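DELTA1-pyrroline-2-carboxylate reductase (Thermococcus litoralis DSM 5473, PDB 6T3E) catalyses the reduction of Delta1-pyrroline-2-carboxylate to L-proline with NADH as cofactor, probably as a step of L-hydroxyproline metabolism. Local coordinates at residues Q162-L167 and A193-K198; A137-A142 and H241-G246; I37-V42 and Q166-C171; K187-F192 and I204-S209. One frame throughout, in Å; residues are numbered along the deposited sequence.

How the contacts relate
From the N terminus, residues 37-42 open the first long loop, which contact 3 closes when helix 39-54 meets helix 161-173. Inside it, residues 137-142 start contact 2, which closes only at strand 241-244 and the turn after it, so contacts 2 and 3 cross. Contacts 1 and 4 both nest within the loop of contact 2 and cross each other: contact 1 joins helix 161-173 to helix 186-200, and contact 4 lays helix 186-200 on edge strand 203-206. Contacts 1 and 3 share Gln166 and Leu167. Gln166 NE2 also lies 3.0 Å from Ser139 OG, bringing contact 2 to the same helix.

Contact 1: residues Q162-L167 and A193-K198; sequences QARTQL and AEEMSK. With NAI (1,4-dihydronicotinamide adenine dinucleotide), chain F.
Arg164 and Glu195 form the ionic part of this helix-helix contact. Arg164 NH2 points to Glu195 OE1 at 3.4 Å, a weak hydrogen bond within a salt bridge. The carboxylate oxygen sits at the edge of the guanidinium, with the two planes 81° apart. Each group has a second partner: Arg164 NH1 bonds to Gly160 O, and Glu195 OE2 pairs with Lys191.

The apolar part belongs to Met196. Bent at chi2 and chi3 (-52° and -76°), its chain lays SD against the stem of the arginine, 3.6 Å from Arg164 CG, while CE turns to the arginine backbone.

At the start of helix 161-173 the cofactor is held. Gln162 N gives an almost straight hydrogen bond of 2.9 Å to NAI O2N, as expected of a Rossmann-type helix start at a pyrophosphate. The glutamine side chain bends along the cofactor, with CD 3.5 Å from NAI C5N. A glycine in its place would keep the amide but would probably leave the nicotinamide ring without this neighbour.

Around the contact, Ile204 of strand 203-206 touches Leu167 and Met196, and helix 128-146 meets Gln162 and Gln166.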
# COMPACT_ATOMS: atom_id res chain seq x y z
N GLN B 162 0.51 12.44 19.53
CA GLN B 162 1.93 12.10 19.43
C GLN B 162 2.72 12.60 20.63
O GLN B 162 3.62 11.91 21.12
CB GLN B 162 2.52 12.64 18.13
CG GLN B 162 1.99 11.95 16.88
CD GLN B 162 1.83 10.46 17.07
OE1 GLN B 162 2.74 9.76 17.59
NE2 GLN B 162 0.68 9.94 16.65
N ALA B 163 2.39 13.79 21.13
CA ALA B 163 3.18 14.38 22.21
C ALA B 163 3.20 13.49 23.45
O ALA B 163 4.19 13.49 24.19
CB ALA B 163 2.64 15.76 22.59
N ARG B 164 2.13 12.73 23.69
CA ARG B 164 2.10 11.87 24.87
C ARG B 164 3.16 10.78 24.79
O ARG B 164 4.00 10.64 25.69
CB ARG B 164 0.71 11.27 25.03
CG ARG B 164 -0.30 12.25 25.51
CD ARG B 164 -1.69 11.75 25.18
NE ARG B 164 -2.69 12.30 26.09
CZ ARG B 164 -3.25 13.49 25.93
NH1 ARG B 164 -2.89 14.26 24.89
NH2 ARG B 164 -4.16 13.89 26.80
N THR B 165 3.17 10.01 23.69
CA THR B 165 4.20 9.00 23.52
C THR B 165 5.58 9.62 23.30
O THR B 165 6.60 8.99 23.59
CB THR B 165 3.85 8.08 22.36
OG1 THR B 165 3.51 8.89 21.23
CG2 THR B 165 2.67 7.18 22.73
N GLN B 166 5.62 10.83 22.75
CA GLN B 166 6.90 11.51 22.59
C GLN B 166 7.53 11.75 23.95
O GLN B 166 8.69 11.39 24.18
CB GLN B 166 6.72 12.82 21.84
CG GLN B 166 6.62 12.67 20.34
CD GLN B 166 7.91 12.21 19.71
OE1 GLN B 166 9.01 12.62 20.12
NE2 GLN B 166 7.78 11.36 18.68
N LEU B 167 6.77 12.34 24.88
CA LEU B 167 7.33 12.60 26.20
C LEU B 167 7.60 11.30 26.94
O LEU B 167 8.63 11.19 27.63
CB LEU B 167 6.39 13.50 27.02
CG LEU B 167 6.92 13.90 28.40
CD1 LEU B 167 8.18 14.75 28.29
CD2 LEU B 167 5.86 14.59 29.27
N ALA B 193 -1.07 18.09 30.60
CA ALA B 193 -0.27 18.28 31.80
C ALA B 193 -0.81 17.45 32.97
O ALA B 193 -0.05 16.77 33.66
CB ALA B 193 -0.22 19.76 32.17
N GLU B 194 -2.13 17.46 33.17
CA GLU B 194 -2.71 16.68 34.26
C GLU B 194 -2.49 15.19 34.04
O GLU B 194 -1.87 14.51 34.86
CB GLU B 194 -4.21 16.98 34.39
CG GLU B 194 -4.54 18.37 34.91
CD GLU B 194 -6.03 18.66 34.84
OE1 GLU B 194 -6.80 17.72 34.52
OE2 GLU B 194 -6.43 19.82 35.09
N GLU B 195 -2.99 14.68 32.91
CA GLU B 195 -3.00 13.24 32.68
C GLU B 195 -1.60 12.68 32.51
O GLU B 195 -1.32 11.56 32.97
CB GLU B 195 -3.86 12.92 31.46
CG GLU B 195 -5.33 13.03 31.78
CD GLU B 195 -6.19 12.61 30.62
OE1 GLU B 195 -5.64 12.41 29.51
OE2 GLU B 195 -7.41 12.45 30.82
N MET B 196 -0.71 13.40 31.83
CA MET B 196 0.65 12.89 31.64
C MET B 196 1.49 13.00 32.91
O MET B 196 2.48 12.29 33.04
CB MET B 196 1.33 13.59 30.47
CG MET B 196 0.77 13.17 29.10
SD MET B 196 0.74 11.38 28.82
CE MET B 196 2.47 11.10 28.49
N SER B 197 1.16 13.93 33.81
CA SER B 197 1.93 14.06 35.05
C SER B 197 1.74 12.85 35.96
O SER B 197 2.70 12.34 36.54
CB SER B 197 1.55 15.35 35.79
OG SER B 197 2.23 15.43 37.03
N LYS B 198 0.49 12.41 36.15
CA LYS B 198 0.24 11.18 36.89
C LYS B 198 0.75 9.98 36.10
O LYS B 198 1.31 9.04 36.69
CB LYS B 198 -1.24 11.02 37.23
CG LYS B 198 -2.20 11.17 36.04
CD LYS B 198 -3.65 11.49 36.48
CE LYS B 198 -3.86 13.00 36.76
NZ LYS B 198 -5.28 13.40 36.96
PA NAI F . -3.32 15.80 17.01
O1A NAI F . -4.32 16.58 16.20
O2A NAI F . -4.05 14.81 17.90
O5B NAI F . -2.32 16.77 17.88
C5B NAI F . -1.82 17.89 17.16
C4B NAI F . -1.57 19.09 18.18
O4B NAI F . -0.94 20.06 17.60
C3B NAI F . -2.94 19.67 18.62
O3B NAI F . -3.04 19.57 19.97
C2B NAI F . -2.90 21.13 18.12
O2B NAI F . -3.72 22.02 19.02
C1B NAI F . -1.63 21.41 18.17
N9A NAI F . -1.28 22.53 17.34
C8A NAI F . -1.64 22.62 16.05
N7A NAI F . -1.16 23.77 15.59
C5A NAI F . -0.50 24.39 16.58
C6A NAI F . 0.17 25.59 16.61
N6A NAI F . 0.40 26.60 15.60
N1A NAI F . 0.76 26.00 17.73
C2A NAI F . 0.70 25.22 18.84
N3A NAI F . 0.04 24.03 18.81
C4A NAI F . -0.57 23.63 17.66
O3 NAI F . -2.37 15.01 15.90
PN NAI F . -1.07 14.05 16.33
O1N NAI F . -1.56 12.63 16.18
O2N NAI F . -0.59 14.37 17.72
O5D NAI F . 0.15 14.33 15.29
C5D NAI F . 1.00 15.38 15.58
C4D NAI F . 1.92 15.60 14.35
O4D NAI F . 2.75 14.59 14.18
C3D NAI F . 1.08 15.68 13.07
O3D NAI F . 1.59 16.67 12.26
C2D NAI F . 1.29 14.32 12.38
O2D NAI F . 1.03 14.48 10.89
C1D NAI F . 2.54 14.05 12.67
N1N NAI F . 2.78 12.60 12.66
C2N NAI F . 4.00 12.05 12.10
C3N NAI F . 4.46 10.62 12.51
C7N NAI F . 5.99 10.36 12.45
O7N NAI F . 6.68 11.27 12.17
N7N NAI F . 6.54 9.02 12.74
C4N NAI F . 3.63 9.79 13.48
C5N NAI F . 2.17 10.23 13.56
C6N NAI F . 1.79 11.68 13.21

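Contact 2: residues A137-A142 and H241-G246; sequences AASGVA and HINSVG. With NAI (1,4-dihydronicotinamide adenine dinucleotide), chain F.
Ser139 of helix 128-146 lies over Asn243 and Val245, at the C-terminal end of a strand in the parallel sheet of the Rossmann-type domain. Strand 241-244 runs between strands 219-222 and 316-319, and the contact is buried.

The packing is by van der Waals touch. Ser139 CB meets the amide of Asn243, 4.0 Å from CG, and Ser139 OG comes to 3.8 Å from Val245 CG1. Further along, Ala142 faces His241 more loosely, and Phe318 of the next strand touches Ser139, Ala142, His241 and Asn243.

The polar groups are satisfied mostly by other partners. Ser139 OG is bonded to Gln166 NE2. His241 NE2 donates to Asn243 OD1 at 2.7 Å, reaching it from above the carbonyl plane, 42° out of it, and Asn243 ND2 bonds to Thr143 OG1 just past the helical segment. The amide is thus gripped from both ends, which should fix its rotation. With a leucine here, His241 NE2 and Thr143 OG1 would probably each be left without this mate inside a buried layer.

Beyond the strand the chain reaches the cofactor. Gly246 CA approaches NAI O3D, and Val245, its CG1 turned to the serine (chi1 -43°), sends its other methyl to the ribose: Val245 CG2 lies 3.6 Å from NAI O4D.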
# COMPACT_ATOMS: atom_id res chain seq x y z
N ALA B 137 8.84 5.89 20.13
CA ALA B 137 10.03 5.07 20.31
C ALA B 137 11.12 5.45 19.32
O ALA B 137 12.31 5.44 19.66
CB ALA B 137 9.69 3.59 20.17
N ALA B 138 10.73 5.78 18.08
CA ALA B 138 11.72 6.20 17.09
C ALA B 138 12.47 7.44 17.58
O ALA B 138 13.70 7.51 17.48
CB ALA B 138 11.06 6.47 15.74
N SER B 139 11.75 8.41 18.14
CA SER B 139 12.41 9.55 18.75
C SER B 139 13.13 9.15 20.03
O SER B 139 14.09 9.81 20.43
CB SER B 139 11.41 10.68 19.01
OG SER B 139 10.66 11.00 17.84
N GLY B 140 12.67 8.09 20.69
CA GLY B 140 13.36 7.63 21.89
C GLY B 140 14.76 7.14 21.61
O GLY B 140 15.71 7.49 22.32
N VAL B 141 14.94 6.34 20.55
CA VAL B 141 16.28 5.87 20.22
C VAL B 141 17.15 7.04 19.77
O VAL B 141 18.32 7.13 20.14
CB VAL B 141 16.26 4.72 19.19
CG1 VAL B 141 15.33 3.61 19.64
CG2 VAL B 141 15.88 5.21 17.81
N ALA B 142 16.59 7.97 18.99
CA ALA B 142 17.39 9.11 18.56
C ALA B 142 17.77 9.98 19.75
O ALA B 142 18.89 10.49 19.82
CB ALA B 142 16.65 9.94 17.51
N HIS B 241 18.28 19.47 22.50
CA HIS B 241 17.97 18.47 21.49
C HIS B 241 16.50 18.59 21.11
O HIS B 241 15.64 18.78 21.98
CB HIS B 241 18.25 17.05 21.99
CG HIS B 241 17.63 15.98 21.14
ND1 HIS B 241 18.12 15.64 19.89
CD2 HIS B 241 16.56 15.18 21.35
CE1 HIS B 241 17.38 14.68 19.37
NE2 HIS B 241 16.42 14.38 20.24
N ILE B 242 16.21 18.52 19.81
CA ILE B 242 14.87 18.73 19.28
C ILE B 242 14.41 17.46 18.57
O ILE B 242 15.13 16.93 17.72
CB ILE B 242 14.81 19.92 18.29
CG1 ILE B 242 15.70 21.06 18.77
CG2 ILE B 242 13.38 20.38 18.11
CD1 ILE B 242 15.21 21.70 20.04
N ASN B 243 13.20 17.02 18.89
CA ASN B 243 12.51 15.98 18.15
C ASN B 243 11.29 16.60 17.49
O ASN B 243 10.40 17.13 18.17
CB ASN B 243 12.11 14.82 19.06
CG ASN B 243 13.31 14.10 19.66
OD1 ASN B 243 14.18 13.61 18.93
ND2 ASN B 243 13.35 14.01 20.97
N SER B 244 11.26 16.58 16.16
CA SER B 244 10.18 17.16 15.38
C SER B 244 9.55 16.07 14.52
O SER B 244 10.22 15.48 13.67
CB SER B 244 10.70 18.31 14.51
OG SER B 244 9.68 18.86 13.70
N VAL B 245 8.28 15.78 14.77
CA VAL B 245 7.59 14.70 14.08
C VAL B 245 6.40 15.19 13.27
O VAL B 245 5.79 14.39 12.54
CB VAL B 245 7.17 13.58 15.06
CG1 VAL B 245 8.29 13.30 16.04
CG2 VAL B 245 5.90 13.96 15.79
N GLY B 246 6.08 16.48 13.35
CA GLY B 246 4.93 16.98 12.62
C GLY B 246 5.12 16.83 11.13
O GLY B 246 6.24 16.83 10.61
PA NAI F . -3.32 15.80 17.01
O1A NAI F . -4.32 16.58 16.20
O2A NAI F . -4.05 14.81 17.90
O5B NAI F . -2.32 16.77 17.88
C5B NAI F . -1.82 17.89 17.16
C4B NAI F . -1.57 19.09 18.18
O4B NAI F . -0.94 20.06 17.60
C3B NAI F . -2.94 19.67 18.62
O3B NAI F . -3.04 19.57 19.97
C2B NAI F . -2.90 21.13 18.12
O2B NAI F . -3.72 22.02 19.02
C1B NAI F . -1.63 21.41 18.17
N9A NAI F . -1.28 22.53 17.34
C8A NAI F . -1.64 22.62 16.05
N7A NAI F . -1.16 23.77 15.59
C5A NAI F . -0.50 24.39 16.58
C6A NAI F . 0.17 25.59 16.61
N6A NAI F . 0.40 26.60 15.60
N1A NAI F . 0.76 26.00 17.73
C2A NAI F . 0.70 25.22 18.84
N3A NAI F . 0.04 24.03 18.81
C4A NAI F . -0.57 23.63 17.66
O3 NAI F . -2.37 15.01 15.90
PN NAI F . -1.07 14.05 16.33
O1N NAI F . -1.56 12.63 16.18
O2N NAI F . -0.59 14.37 17.72
O5D NAI F . 0.15 14.33 15.29
C5D NAI F . 1.00 15.38 15.58
C4D NAI F . 1.92 15.60 14.35
O4D NAI F . 2.75 14.59 14.18
C3D NAI F . 1.08 15.68 13.07
O3D NAI F . 1.59 16.67 12.26
C2D NAI F . 1.29 14.32 12.38
O2D NAI F . 1.03 14.48 10.89
C1D NAI F . 2.54 14.05 12.67
N1N NAI F . 2.78 12.60 12.66
C2N NAI F . 4.00 12.05 12.10
C3N NAI F . 4.46 10.62 12.51
C7N NAI F . 5.99 10.36 12.45
O7N NAI F . 6.68 11.27 12.17
N7N NAI F . 6.54 9.02 12.74
C4N NAI F . 3.63 9.79 13.48
C5N NAI F . 2.17 10.23 13.56
C6N NAI F . 1.79 11.68 13.21

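Contact 3: residues I37-V42 and Q166-C171; sequences ISMKEV and QLWAVC
Next to Trp168 and Ala169, the pair that receives Met39, the shortest sound polar bond is a helical one: Cys171 N to Leu167 O, 2.9 Å. On the other side Ser38 stands at the N-cap position of helix 39-54, and its carbonyl takes the amide of Val42, Ser38 O to Val42 N 3.1 Å. These bonds set the two backbones; the touch between them is apolar.

Met39, in the first turn of its helix, does most of the work. Its CB sits over one face of the indole in a CH-pi contact, 3.7 Å from the centroid of the six-membered ring of Trp168 and 18° off the ring normal. The closest ring atom is Trp168 CE2, 3.5 Å from Met39 CB. Beyond CB the methionine folds up. CG lies anti to the backbone N (chi1 -174°), and the bends at chi2 and chi3 bring the sulfur round to the neighbouring alanine, with Met39 SD 3.8 Å from Ala169 CB. The same sulfur stands above the tryptophan face, but at a distance: Met39 SD is 5.5 Å from the six-membered ring centroid. The terminal methyl is shared, Met39 CE lying 4.2 Å from both Trp168 CE3 and Ala169 CB.

Helix 128-146 touches the methionine through Ala137, while Leu200 of helix 186-200 touches the indole. Helix 39-54 is thereby tied to helix 161-173, the helix that follows the first strand of the Rossmann-type domain, by a Met-aromatic contact.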
# COMPACT_ATOMS: atom_id res chain seq x y z
N ILE B 37 2.06 -4.39 24.61
CA ILE B 37 3.32 -3.70 24.33
C ILE B 37 3.51 -2.46 25.22
O ILE B 37 2.56 -1.72 25.50
CB ILE B 37 3.41 -3.32 22.85
CG1 ILE B 37 2.28 -2.38 22.48
CG2 ILE B 37 3.30 -4.56 22.01
CD1 ILE B 37 2.12 -2.20 20.98
N SER B 38 4.76 -2.23 25.61
CA SER B 38 5.19 -1.10 26.42
C SER B 38 6.26 -0.34 25.66
O SER B 38 6.84 -0.85 24.69
CB SER B 38 5.74 -1.55 27.78
OG SER B 38 6.90 -2.35 27.60
N MET B 39 6.55 0.89 26.09
CA MET B 39 7.45 1.74 25.31
C MET B 39 8.90 1.27 25.38
O MET B 39 9.63 1.36 24.39
CB MET B 39 7.32 3.20 25.77
CG MET B 39 8.09 4.24 24.94
SD MET B 39 7.68 4.35 23.19
CE MET B 39 6.19 5.34 23.19
N LYS B 40 9.33 0.72 26.52
CA LYS B 40 10.69 0.21 26.62
C LYS B 40 10.94 -0.90 25.60
O LYS B 40 12.00 -0.96 24.98
CB LYS B 40 10.97 -0.29 28.03
CG LYS B 40 12.41 -0.69 28.26
CD LYS B 40 12.64 -1.04 29.72
CE LYS B 40 13.76 -2.05 29.85
NZ LYS B 40 14.03 -2.72 28.55
N GLU B 41 9.95 -1.78 25.42
CA GLU B 41 10.04 -2.83 24.41
C GLU B 41 10.10 -2.24 23.01
O GLU B 41 10.91 -2.66 22.17
CB GLU B 41 8.86 -3.80 24.56
CG GLU B 41 9.13 -4.94 25.51
CD GLU B 41 7.88 -5.77 25.82
OE1 GLU B 41 8.03 -6.88 26.37
OE2 GLU B 41 6.76 -5.29 25.52
N VAL B 42 9.23 -1.26 22.72
CA VAL B 42 9.14 -0.68 21.38
C VAL B 42 10.41 0.07 21.05
O VAL B 42 10.86 0.07 19.89
CB VAL B 42 7.91 0.23 21.26
CG1 VAL B 42 7.71 0.69 19.82
CG2 VAL B 42 6.67 -0.49 21.73
N GLN B 166 5.62 10.83 22.75
CA GLN B 166 6.90 11.51 22.59
C GLN B 166 7.53 11.75 23.95
O GLN B 166 8.69 11.39 24.18
CB GLN B 166 6.72 12.82 21.84
CG GLN B 166 6.62 12.67 20.34
CD GLN B 166 7.91 12.21 19.71
OE1 GLN B 166 9.01 12.62 20.12
NE2 GLN B 166 7.78 11.36 18.68
N LEU B 167 6.77 12.34 24.88
CA LEU B 167 7.33 12.60 26.20
C LEU B 167 7.60 11.30 26.94
O LEU B 167 8.63 11.19 27.63
CB LEU B 167 6.39 13.50 27.02
CG LEU B 167 6.92 13.90 28.40
CD1 LEU B 167 8.18 14.75 28.29
CD2 LEU B 167 5.86 14.59 29.27
N TRP B 168 6.72 10.31 26.79
CA TRP B 168 6.92 9.01 27.45
C TRP B 168 8.23 8.37 27.02
O TRP B 168 9.02 7.92 27.85
CB TRP B 168 5.72 8.10 27.15
CG TRP B 168 5.78 6.73 27.79
CD1 TRP B 168 6.65 6.30 28.75
CD2 TRP B 168 4.91 5.62 27.52
NE1 TRP B 168 6.40 5.00 29.08
CE2 TRP B 168 5.33 4.55 28.34
CE3 TRP B 168 3.83 5.42 26.65
CZ2 TRP B 168 4.71 3.30 28.33
CZ3 TRP B 168 3.20 4.18 26.64
CH2 TRP B 168 3.65 3.13 27.48
N ALA B 169 8.50 8.34 25.71
CA ALA B 169 9.75 7.73 25.25
C ALA B 169 10.97 8.55 25.66
O ALA B 169 12.05 7.98 25.84
CB ALA B 169 9.71 7.55 23.73
N VAL B 170 10.84 9.88 25.76
CA VAL B 170 11.95 10.69 26.26
C VAL B 170 12.23 10.38 27.73
O VAL B 170 13.38 10.35 28.17
CB VAL B 170 11.67 12.19 26.03
CG1 VAL B 170 12.70 13.06 26.74
CG2 VAL B 170 11.68 12.50 24.55
N CYS B 171 11.17 10.12 28.51
CA CYS B 171 11.33 9.78 29.92
C CYS B 171 11.97 8.41 30.12
O CYS B 171 12.61 8.15 31.15
CB CYS B 171 9.98 9.82 30.63
SG CYS B 171 9.11 11.42 30.68

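Contact 4: residues K187-F192 and I204-S209; sequences KNAKKF and IKTVES
Phe192 and Ile204 approach each other across the segments, with Phe192 CD1 about 4.5 Å from Ile204 CG2, a loose meeting. The ring has nearer neighbours on helix 161-173, where it touches Ala163, Arg164 and Leu167, and it also meets Val181 of strand 178-182. From helix 186-200 the ring thus fills in between helix 161-173 and the sheet.

The nearer touch is between Ala189 and Thr206, whose CA atoms, 6.2 Å from Ala189 CA to Thr206 CA, lie closest across the contact. Thr206 CG2 meets the alanine's carbonyl group, 3.4 Å from Ala189 O and 3.7 Å from Ala189 C. The same methyl reaches the alanine's own at 4.1 Å from Ala189 CB, and it stands equally far, 4.1 Å, from Lys190 N, the next amide of the helix. Thr206 OG1 stands between the backbone N and the carbonyl carbon (chi1 66°), which leaves the methyl branch to face the helix. One carbon of the threonine therefore makes the whole touch, and it does so mainly against main chain. The alanine is small enough for the helix backbone itself to come down to the strand here.

Two residues earlier on the strand, Ile204 takes the same helix at Ser197, about two turns on from Ala189. On the helix, Asn188 ND2 bonds to NAI O3B, on the adenosine ribose.

Strand 178-182, helix 186-200 and strand 203-206 make up a beta-alpha-beta unit of the Rossmann-type fold, closed here at the edge of its parallel sheet.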
# COMPACT_ATOMS: atom_id res chain seq x y z
N LYS B 187 -7.53 23.40 26.25
CA LYS B 187 -8.00 22.11 26.76
C LYS B 187 -6.94 21.04 26.60
O LYS B 187 -6.70 20.25 27.52
CB LYS B 187 -9.29 21.69 26.05
CG LYS B 187 -10.56 22.30 26.60
CD LYS B 187 -11.75 21.79 25.79
CE LYS B 187 -13.07 22.31 26.33
NZ LYS B 187 -14.22 22.00 25.41
N ASN B 188 -6.30 20.99 25.43
CA ASN B 188 -5.33 19.94 25.17
C ASN B 188 -4.11 20.08 26.06
O ASN B 188 -3.57 19.08 26.54
CB ASN B 188 -4.91 19.95 23.70
CG ASN B 188 -6.06 19.63 22.76
OD1 ASN B 188 -7.15 19.26 23.20
ND2 ASN B 188 -5.81 19.74 21.45
N ALA B 189 -3.67 21.32 26.31
CA ALA B 189 -2.51 21.51 27.17
C ALA B 189 -2.82 21.14 28.62
O ALA B 189 -2.01 20.50 29.28
CB ALA B 189 -2.01 22.95 27.08
N LYS B 190 -4.01 21.51 29.11
CA LYS B 190 -4.38 21.19 30.48
C LYS B 190 -4.54 19.69 30.65
O LYS B 190 -3.96 19.08 31.56
CB LYS B 190 -5.68 21.92 30.84
CG LYS B 190 -6.07 21.86 32.30
CD LYS B 190 -7.37 22.64 32.55
CE LYS B 190 -7.90 22.38 33.95
NZ LYS B 190 -9.14 23.13 34.25
N LYS B 191 -5.28 19.06 29.74
CA LYS B 191 -5.50 17.62 29.82
C LYS B 191 -4.18 16.88 29.71
O LYS B 191 -3.97 15.88 30.39
CB LYS B 191 -6.47 17.19 28.73
CG LYS B 191 -7.17 15.89 29.05
CD LYS B 191 -8.08 15.45 27.93
CE LYS B 191 -8.28 13.93 27.99
NZ LYS B 191 -8.94 13.48 29.26
N PHE B 192 -3.28 17.37 28.87
CA PHE B 192 -1.96 16.76 28.75
C PHE B 192 -1.18 16.87 30.05
O PHE B 192 -0.64 15.87 30.55
CB PHE B 192 -1.19 17.41 27.59
CG PHE B 192 0.12 16.75 27.29
CD1 PHE B 192 1.24 17.04 28.06
CD2 PHE B 192 0.24 15.87 26.23
CE1 PHE B 192 2.46 16.44 27.78
CE2 PHE B 192 1.46 15.27 25.95
CZ PHE B 192 2.56 15.55 26.73
N ILE B 204 4.34 18.48 35.36
CA ILE B 204 4.13 19.08 34.04
C ILE B 204 3.27 20.34 34.21
O ILE B 204 2.17 20.28 34.76
CB ILE B 204 3.48 18.10 33.05
CG1 ILE B 204 4.39 16.87 32.89
CG2 ILE B 204 3.25 18.78 31.72
CD1 ILE B 204 3.71 15.63 32.36
N LYS B 205 3.78 21.46 33.72
CA LYS B 205 3.13 22.74 33.85
C LYS B 205 2.87 23.28 32.46
O LYS B 205 3.74 23.21 31.58
CB LYS B 205 3.98 23.73 34.65
CG LYS B 205 3.85 23.59 36.16
CD LYS B 205 2.83 24.56 36.71
CE LYS B 205 2.08 24.00 37.91
NZ LYS B 205 1.03 24.95 38.37
N THR B 206 1.67 23.79 32.26
CA THR B 206 1.34 24.42 31.00
C THR B 206 1.95 25.82 30.99
O THR B 206 1.81 26.56 31.97
CB THR B 206 -0.17 24.50 30.81
OG1 THR B 206 -0.71 25.40 31.79
CG2 THR B 206 -0.80 23.13 30.99
N VAL B 207 2.62 26.17 29.90
CA VAL B 207 3.12 27.52 29.68
C VAL B 207 2.28 28.15 28.55
O VAL B 207 1.57 27.45 27.82
CB VAL B 207 4.64 27.55 29.35
CG1 VAL B 207 5.44 26.88 30.43
CG2 VAL B 207 4.92 26.92 27.99
N GLU B 208 2.40 29.48 28.39
CA GLU B 208 1.47 30.25 27.57
C GLU B 208 2.17 30.94 26.40
O GLU B 208 1.69 31.96 25.89
CB GLU B 208 0.74 31.28 28.46
CG GLU B 208 -0.64 31.70 27.99
CD GLU B 208 -1.55 30.51 27.78
OE1 GLU B 208 -1.74 29.67 28.72
OE2 GLU B 208 -2.10 30.43 26.66
N SER B 209 3.27 30.36 25.93
CA SER B 209 3.86 30.75 24.65
C SER B 209 4.84 29.67 24.20
O SER B 209 5.50 29.03 25.03
CB SER B 209 4.59 32.10 24.71
OG SER B 209 5.61 32.09 25.68